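Local coordinates for N-terminal acetyltransferase B complex subunit NAT3 (Candida albicans, PDB 5K04), which probably acetylates the N-termini of proteins, as the GNAT-family catalytic subunit of the NatB complex, with acetyl-coenzyme A as the acetyl donor, at residues K114-L119 against D152-F157; K68-T73 against D105-D110. One frame throughout, in Å; residues are numbered along the deposited sequence.

Contact 2 comes first along the chain and closes before contact 1 opens; their centres lie about 23 Å apart. Strand 108-114 ties them together: its first residues pair in parallel with strand 70-80 in contact 2, and its last, Lys114, meets the start of strand 156-162 in contact 1. Strand 108-114 thus lies between a parallel and an antiparallel neighbour in one mixed sheet. Contact 2 is largely buried and about 13 Å from coenzyme A at its nearest side chain, that of Ile109, whereas contact 1 is at the surface. The strand therefore runs from the buried parallel pairing to the coenzyme A pocket, which contact 1 borders at Asn117 and Leu119.

Contact 1 of 2, residues K114-L119 against D152-F157; sequences KVTNTL and DSVDAF. With COA (coenzyme A), chain D.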
loop_
_atom_site.group_PDB
_atom_site.type_symbol
_atom_site.label_atom_id
_atom_site.label_comp_id
_atom_site.label_asym_id
_atom_site.label_seq_id
_atom_site.Cartn_x
_atom_site.Cartn_y
_atom_site.Cartn_z
ATOM N N LYS B 114 2.410 -2.972 29.077
ATOM C CA LYS B 114 3.392 -3.913 29.593
ATOM C C LYS B 114 3.972 -3.387 30.900
ATOM O O LYS B 114 4.101 -2.179 31.105
ATOM C CB LYS B 114 4.503 -4.163 28.573
ATOM C CG LYS B 114 4.060 -4.922 27.315
ATOM C CD LYS B 114 3.381 -6.237 27.680
ATOM C CE LYS B 114 3.145 -7.117 26.463
ATOM N NZ LYS B 114 2.327 -8.314 26.829
ATOM N N VAL B 115 4.298 -4.322 31.796
ATOM C CA VAL B 115 4.789 -3.999 33.137
ATOM C C VAL B 115 6.080 -3.183 33.078
ATOM O O VAL B 115 6.365 -2.381 33.979
ATOM C CB VAL B 115 4.957 -5.317 33.930
ATOM C CG1 VAL B 115 5.930 -5.156 35.078
ATOM C CG2 VAL B 115 3.581 -5.807 34.448
ATOM N N THR B 116 6.865 -3.353 32.014
ATOM C CA THR B 116 8.123 -2.645 31.828
ATOM C C THR B 116 7.941 -1.277 31.192
ATOM O O THR B 116 8.909 -0.520 31.084
ATOM C CB THR B 116 9.052 -3.477 30.953
ATOM O OG1 THR B 116 8.317 -3.964 29.823
ATOM C CG2 THR B 116 9.611 -4.647 31.747
ATOM N N ASN B 117 6.726 -0.949 30.775
ATOM C CA ASN B 117 6.460 0.299 30.070
ATOM C C ASN B 117 5.989 1.354 31.071
ATOM O O ASN B 117 4.813 1.720 31.149
ATOM C CB ASN B 117 5.438 0.071 28.970
ATOM C CG ASN B 117 5.197 1.312 28.159
ATOM O OD1 ASN B 117 5.915 2.321 28.308
ATOM N ND2 ASN B 117 4.175 1.262 27.301
ATOM N N THR B 118 6.956 1.822 31.862
ATOM C CA THR B 118 6.688 2.854 32.856
ATOM C C THR B 118 6.226 4.151 32.196
ATOM O O THR B 118 5.452 4.920 32.781
ATOM C CB THR B 118 7.948 3.064 33.702
ATOM O OG1 THR B 118 8.997 3.558 32.874
ATOM C CG2 THR B 118 8.402 1.734 34.280
ATOM N N LEU B 119 6.682 4.389 30.972
ATOM C CA LEU B 119 6.230 5.528 30.185
ATOM C C LEU B 119 4.724 5.485 29.953
ATOM O O LEU B 119 4.010 6.466 30.188
ATOM C CB LEU B 119 6.961 5.513 28.847
ATOM C CG LEU B 119 6.800 6.789 28.070
ATOM C CD1 LEU B 119 7.353 7.816 29.009
ATOM C CD2 LEU B 119 7.571 6.718 26.776
ATOM N N ASP B 152 4.817 -10.306 23.487
ATOM C CA ASP B 152 3.516 -10.396 24.149
ATOM C C ASP B 152 3.522 -11.320 25.364
ATOM O O ASP B 152 2.540 -11.323 26.116
ATOM C CB ASP B 152 2.445 -10.860 23.157
ATOM C CG ASP B 152 2.013 -9.758 22.214
ATOM O OD1 ASP B 152 2.233 -8.575 22.552
ATOM O OD2 ASP B 152 1.458 -10.072 21.139
ATOM N N SER B 153 4.593 -12.093 25.566
ATOM C CA SER B 153 4.769 -12.932 26.745
ATOM C C SER B 153 5.088 -12.139 28.010
ATOM O O SER B 153 5.014 -12.704 29.107
ATOM C CB SER B 153 5.885 -13.946 26.495
ATOM O OG SER B 153 7.167 -13.341 26.579
ATOM N N VAL B 154 5.436 -10.856 27.890
ATOM C CA VAL B 154 5.663 -10.029 29.071
ATOM C C VAL B 154 4.333 -9.679 29.723
ATOM O O VAL B 154 3.349 -9.341 29.046
ATOM C CB VAL B 154 6.444 -8.755 28.709
ATOM C CG1 VAL B 154 6.524 -7.809 29.913
ATOM C CG2 VAL B 154 7.835 -9.099 28.190
ATOM N N ASP B 155 4.299 -9.765 31.052
ATOM C CA ASP B 155 3.111 -9.410 31.812
ATOM C C ASP B 155 2.655 -7.995 31.474
ATOM O O ASP B 155 3.444 -7.137 31.062
ATOM C CB ASP B 155 3.383 -9.512 33.316
ATOM C CG ASP B 155 3.592 -10.942 33.784
ATOM O OD1 ASP B 155 3.779 -11.840 32.928
ATOM O OD2 ASP B 155 3.566 -11.154 35.017
ATOM N N ALA B 156 1.366 -7.745 31.672
ATOM C CA ALA B 156 0.803 -6.430 31.433
ATOM C C ALA B 156 -0.008 -5.970 32.636
ATOM O O ALA B 156 -0.421 -6.762 33.492
ATOM C CB ALA B 156 -0.073 -6.414 30.182
ATOM N N PHE B 157 -0.206 -4.659 32.693
ATOM C CA PHE B 157 -1.173 -4.050 33.588
ATOM C C PHE B 157 -2.427 -3.729 32.784
ATOM O O PHE B 157 -2.356 -3.003 31.787
ATOM C CB PHE B 157 -0.610 -2.780 34.224
ATOM C CG PHE B 157 0.454 -3.025 35.242
ATOM C CD1 PHE B 157 0.285 -3.987 36.219
ATOM C CD2 PHE B 157 1.630 -2.280 35.233
ATOM C CE1 PHE B 157 1.266 -4.211 37.174
ATOM C CE2 PHE B 157 2.619 -2.503 36.190
ATOM C CZ PHE B 157 2.436 -3.468 37.162
HETATM N N1A COA D . 9.726 10.086 27.251
HETATM C C2A COA D . 9.468 10.436 28.683
HETATM N N3A COA D . 7.977 10.660 28.885
HETATM C C4A COA D . 6.920 10.646 27.850
HETATM C C5A COA D . 7.281 10.370 26.304
HETATM C C6A COA D . 8.800 10.017 26.049
HETATM N N6A COA D . 9.319 9.616 24.784
HETATM N N7A COA D . 5.999 10.241 25.436
HETATM C C8A COA D . 4.690 10.373 26.296
HETATM N N9A COA D . 5.420 10.566 27.750
HETATM C C1B COA D . 4.439 10.535 29.046
HETATM C C2B COA D . 4.699 11.632 30.126
HETATM O O2B COA D . 5.177 11.433 31.459
HETATM C C3B COA D . 3.627 12.543 29.572
HETATM O O3B COA D . 3.222 13.874 29.906
HETATM P P3B COA D . 3.712 15.431 29.823
HETATM O O7A COA D . 2.726 16.133 28.907
HETATM O O8A COA D . 3.550 15.945 31.260
HETATM O O9A COA D . 5.125 15.406 29.289
HETATM C C4B COA D . 2.624 11.582 28.734
HETATM O O4B COA D . 3.083 10.175 28.598
HETATM C C5B COA D . 1.645 12.218 27.675
HETATM O O5B COA D . 2.079 12.725 26.409
HETATM P P1A COA D . 1.573 13.050 24.910
HETATM O O1A COA D . 0.096 12.915 24.908
HETATM O O2A COA D . 2.100 14.396 24.514
HETATM O O3A COA D . 2.254 11.938 24.043
HETATM P P2A COA D . 2.677 11.610 22.523
HETATM O O4A COA D . 4.107 12.036 22.362
HETATM O O5A COA D . 1.691 12.163 21.616
HETATM O O6A COA D . 2.651 10.003 22.562
HETATM C CBP COA D . 3.281 7.425 22.739
HETATM C CCP COA D . 2.972 8.917 23.442
HETATM C CDP COA D . 3.745 6.307 23.907
HETATM C CEP COA D . 1.912 6.897 21.892
HETATM C CAP COA D . 4.580 7.635 21.603
HETATM O OAP COA D . 5.636 8.483 21.989
HETATM C C9P COA D . 4.692 6.448 20.519
HETATM O O9P COA D . 5.518 5.377 20.658
HETATM N N8P COA D . 3.456 6.229 19.659
HETATM C C7P COA D . 2.920 4.792 19.296
HETATM C C6P COA D . 3.672 3.559 19.919
HETATM C C5P COA D . 3.606 3.125 21.500
HETATM O O5P COA D . 4.687 2.999 22.278
HETATM N N4P COA D . 2.248 2.985 22.068
HETATM C C3P COA D . 1.210 3.481 22.945
HETATM C C2P COA D . 1.233 3.926 24.397
HETATM S S1P COA D . 1.476 2.832 25.764
#
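Val115 CG2 lies over one face of the Phe157 ring, above its centre, 3.8 Å from the centroid and 11° off the normal, in a CH-pi contact. That methyl is anti to the carbonyl carbon of Val115, and it also touches Asp155 CB. Arg134 and Val131 of strand 130-135 pack against the same phenyl side chain. The backbone carbonyls of Asp152 and Val154 hold Lys114 NZ. The lysine chain, bent at chi2 (-54°), runs past Val154, and NZ lies in the carbonyl plane of Val154 O at 2.6 Å. Asp152 O takes a second bond from NZ at 3.1 Å, with the donor well above that carbonyl plane. Val115 N donates to Asp155 O at 3.0 Å. Asp155 OD2 forms a salt bridge with Arg134 NH2. On the cofactor side, Asn117 caps helix 118-126 through OD1 to Gly120 N, while its ND2 lies 3.5 Å from S1P of coenzyme A. The type I turn from Lys114 to Asn117 that leads into this helix forms part of the coenzyme A pocket of the GNAT fold. Lys114 and Ala156 form an antiparallel, non-hydrogen-bonded pair where strand 108-114 ends, and strand 156-162 continues between strands 108-114 and 130-135.

Contact 2 of 2, residues K68-T73 against D105-D110; sequences KKEWHT and DTLFID
His72 and Phe108 each set CG between the backbone N and the carbonyl carbon (chi1 69° and 60°), which brings the two side chains together on one side of the paired strands. His72 CB sits over the centre of the phenyl ring, 3.5 Å from the centroid, in a CH-pi contact. The imidazole is slid well off the phenyl, with planes at 13° and little overlap. Asp110 approaches the imidazole at its edge, OD1 near the ring plane and the carboxylate turned almost perpendicular to it; that oxygen is hydrogen-bonded to His74 ND1. Arg160 makes a cation-pi contact with Phe108.

Thr73 and Ile109 form a parallel bridge (CA-CA 4.7 Å), with both side chains on the sheet face that Val103 of helix 101-104 packs against. Thr73 OG1 is packed against Ile109 CG2 and is buried with no polar partner in the model. Thr106 puts CB 3.5 Å from His72 CA, and its OG1 is hydrogen-bonded to Val103 O. Further out, Glu70 crosses Leu107 at about a right angle, its CG 3.5 Å from Leu107 CD1.

Three backbone bonds join the segments. Leu107 N donates to Trp71 O (2.9 Å). Thr73 bonds through N to Phe108 O (3.0 Å) and through O to Asp110 N (2.9 Å), the residues on either side of its partner Ile109, as in a parallel bridge. Strands 70-80 and 108-114 are joined through helices 89-96 and 101-104, a beta-alpha-beta crossover within the mixed sheet of the GNAT fold.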
loop_
_atom_site.group_PDB
_atom_site.type_symbol
_atom_site.label_atom_id
_atom_site.label_comp_id
_atom_site.label_asym_id
_atom_site.label_seq_id
_atom_site.Cartn_x
_atom_site.Cartn_y
_atom_site.Cartn_z
ATOM N N LYS B 68 -24.265 -10.495 28.559
ATOM C CA LYS B 68 -23.429 -9.301 28.454
ATOM C C LYS B 68 -24.181 -8.051 28.922
ATOM O O LYS B 68 -24.393 -7.117 28.148
ATOM C CB LYS B 68 -22.938 -9.124 27.017
ATOM C CG LYS B 68 -22.166 -10.327 26.494
ATOM C CD LYS B 68 -21.408 -10.018 25.208
ATOM C CE LYS B 68 -20.404 -11.126 24.894
ATOM N NZ LYS B 68 -19.526 -10.796 23.739
ATOM N N LYS B 69 -24.576 -8.047 30.199
ATOM C CA LYS B 69 -25.362 -6.978 30.806
ATOM C C LYS B 69 -24.530 -5.757 31.191
ATOM O O LYS B 69 -25.071 -4.830 31.804
ATOM C CB LYS B 69 -26.092 -7.516 32.042
ATOM C CG LYS B 69 -27.113 -8.604 31.735
ATOM C CD LYS B 69 -27.857 -9.037 32.989
ATOM C CE LYS B 69 -28.984 -10.005 32.668
ATOM N NZ LYS B 69 -29.692 -10.449 33.898
ATOM N N GLU B 70 -23.248 -5.732 30.835
ATOM C CA GLU B 70 -22.310 -4.737 31.351
ATOM C C GLU B 70 -21.140 -4.614 30.381
ATOM O O GLU B 70 -20.405 -5.583 30.164
ATOM C CB GLU B 70 -21.847 -5.143 32.750
ATOM C CG GLU B 70 -20.447 -4.730 33.135
ATOM C CD GLU B 70 -20.222 -4.872 34.619
ATOM O OE1 GLU B 70 -21.130 -5.385 35.310
ATOM O OE2 GLU B 70 -19.148 -4.456 35.097
ATOM N N TRP B 71 -20.967 -3.425 29.808
ATOM C CA TRP B 71 -20.059 -3.189 28.697
ATOM C C TRP B 71 -18.961 -2.214 29.101
ATOM O O TRP B 71 -19.132 -1.387 30.001
ATOM C CB TRP B 71 -20.814 -2.640 27.471
ATOM C CG TRP B 71 -21.580 -3.681 26.752
ATOM C CD1 TRP B 71 -22.768 -4.238 27.134
ATOM C CD2 TRP B 71 -21.215 -4.315 25.524
ATOM N NE1 TRP B 71 -23.167 -5.178 26.215
ATOM C CE2 TRP B 71 -22.231 -5.245 25.216
ATOM C CE3 TRP B 71 -20.140 -4.178 24.645
ATOM C CZ2 TRP B 71 -22.193 -6.040 24.077
ATOM C CZ3 TRP B 71 -20.098 -4.969 23.519
ATOM C CH2 TRP B 71 -21.117 -5.888 23.241
ATOM N N HIS B 72 -17.832 -2.318 28.400
ATOM C CA HIS B 72 -16.718 -1.398 28.566
ATOM C C HIS B 72 -16.026 -1.213 27.224
ATOM O O HIS B 72 -16.155 -2.041 26.319
ATOM C CB HIS B 72 -15.719 -1.904 29.596
ATOM C CG HIS B 72 -14.964 -3.110 29.150
ATOM N ND1 HIS B 72 -13.663 -3.049 28.695
ATOM C CD2 HIS B 72 -15.327 -4.412 29.078
ATOM C CE1 HIS B 72 -13.256 -4.263 28.369
ATOM N NE2 HIS B 72 -14.249 -5.107 28.589
ATOM N N THR B 73 -15.287 -0.111 27.101
ATOM C CA THR B 73 -14.466 0.124 25.924
ATOM C C THR B 73 -13.024 -0.273 26.216
ATOM O O THR B 73 -12.562 -0.248 27.363
ATOM C CB THR B 73 -14.515 1.579 25.446
ATOM O OG1 THR B 73 -13.586 2.352 26.187
ATOM C CG2 THR B 73 -15.877 2.147 25.670
ATOM N N ASP B 105 -21.747 5.180 26.909
ATOM C CA ASP B 105 -22.719 4.179 27.315
ATOM C C ASP B 105 -22.071 2.950 27.920
ATOM O O ASP B 105 -22.792 2.054 28.371
ATOM C CB ASP B 105 -23.571 3.746 26.121
ATOM C CG ASP B 105 -24.482 4.845 25.620
ATOM O OD1 ASP B 105 -24.577 5.894 26.297
ATOM O OD2 ASP B 105 -25.094 4.659 24.542
ATOM N N THR B 106 -20.742 2.866 27.902
ATOM C CA THR B 106 -20.060 1.798 28.608
ATOM C C THR B 106 -19.644 2.291 29.986
ATOM O O THR B 106 -19.782 3.465 30.324
ATOM C CB THR B 106 -18.856 1.296 27.826
ATOM O OG1 THR B 106 -17.825 2.285 27.861
ATOM C CG2 THR B 106 -19.257 0.984 26.393
ATOM N N LEU B 107 -19.157 1.357 30.798
ATOM C CA LEU B 107 -18.913 1.612 32.207
ATOM C C LEU B 107 -17.531 2.205 32.450
ATOM O O LEU B 107 -17.373 3.095 33.299
ATOM C CB LEU B 107 -19.069 0.317 33.004
ATOM C CG LEU B 107 -20.447 -0.305 33.252
ATOM C CD1 LEU B 107 -20.291 -1.421 34.267
ATOM C CD2 LEU B 107 -21.473 0.728 33.740
ATOM N N PHE B 108 -16.525 1.713 31.729
ATOM C CA PHE B 108 -15.158 2.182 31.885
ATOM C C PHE B 108 -14.414 1.965 30.583
ATOM O O PHE B 108 -14.898 1.290 29.671
ATOM C CB PHE B 108 -14.445 1.468 33.040
ATOM C CG PHE B 108 -14.357 -0.022 32.876
ATOM C CD1 PHE B 108 -13.297 -0.596 32.187
ATOM C CD2 PHE B 108 -15.333 -0.851 33.418
ATOM C CE1 PHE B 108 -13.212 -1.973 32.030
ATOM C CE2 PHE B 108 -15.254 -2.234 33.269
ATOM C CZ PHE B 108 -14.188 -2.794 32.573
ATOM N N ILE B 109 -13.219 2.552 30.514
ATOM C CA ILE B 109 -12.253 2.284 29.457
ATOM C C ILE B 109 -11.074 1.556 30.089
ATOM O O ILE B 109 -10.579 1.962 31.148
ATOM C CB ILE B 109 -11.798 3.573 28.752
ATOM C CG1 ILE B 109 -13.004 4.463 28.413
ATOM C CG2 ILE B 109 -11.017 3.232 27.480
ATOM C CD1 ILE B 109 -12.637 5.779 27.705
ATOM N N ASP B 110 -10.654 0.459 29.467
ATOM C CA ASP B 110 -9.471 -0.261 29.906
ATOM C C ASP B 110 -8.478 -0.380 28.749
ATOM O O ASP B 110 -8.763 -0.005 27.602
ATOM C CB ASP B 110 -9.843 -1.639 30.479
ATOM C CG ASP B 110 -9.995 -2.708 29.417
ATOM O OD1 ASP B 110 -10.497 -2.401 28.314
ATOM O OD2 ASP B 110 -9.604 -3.862 29.682
#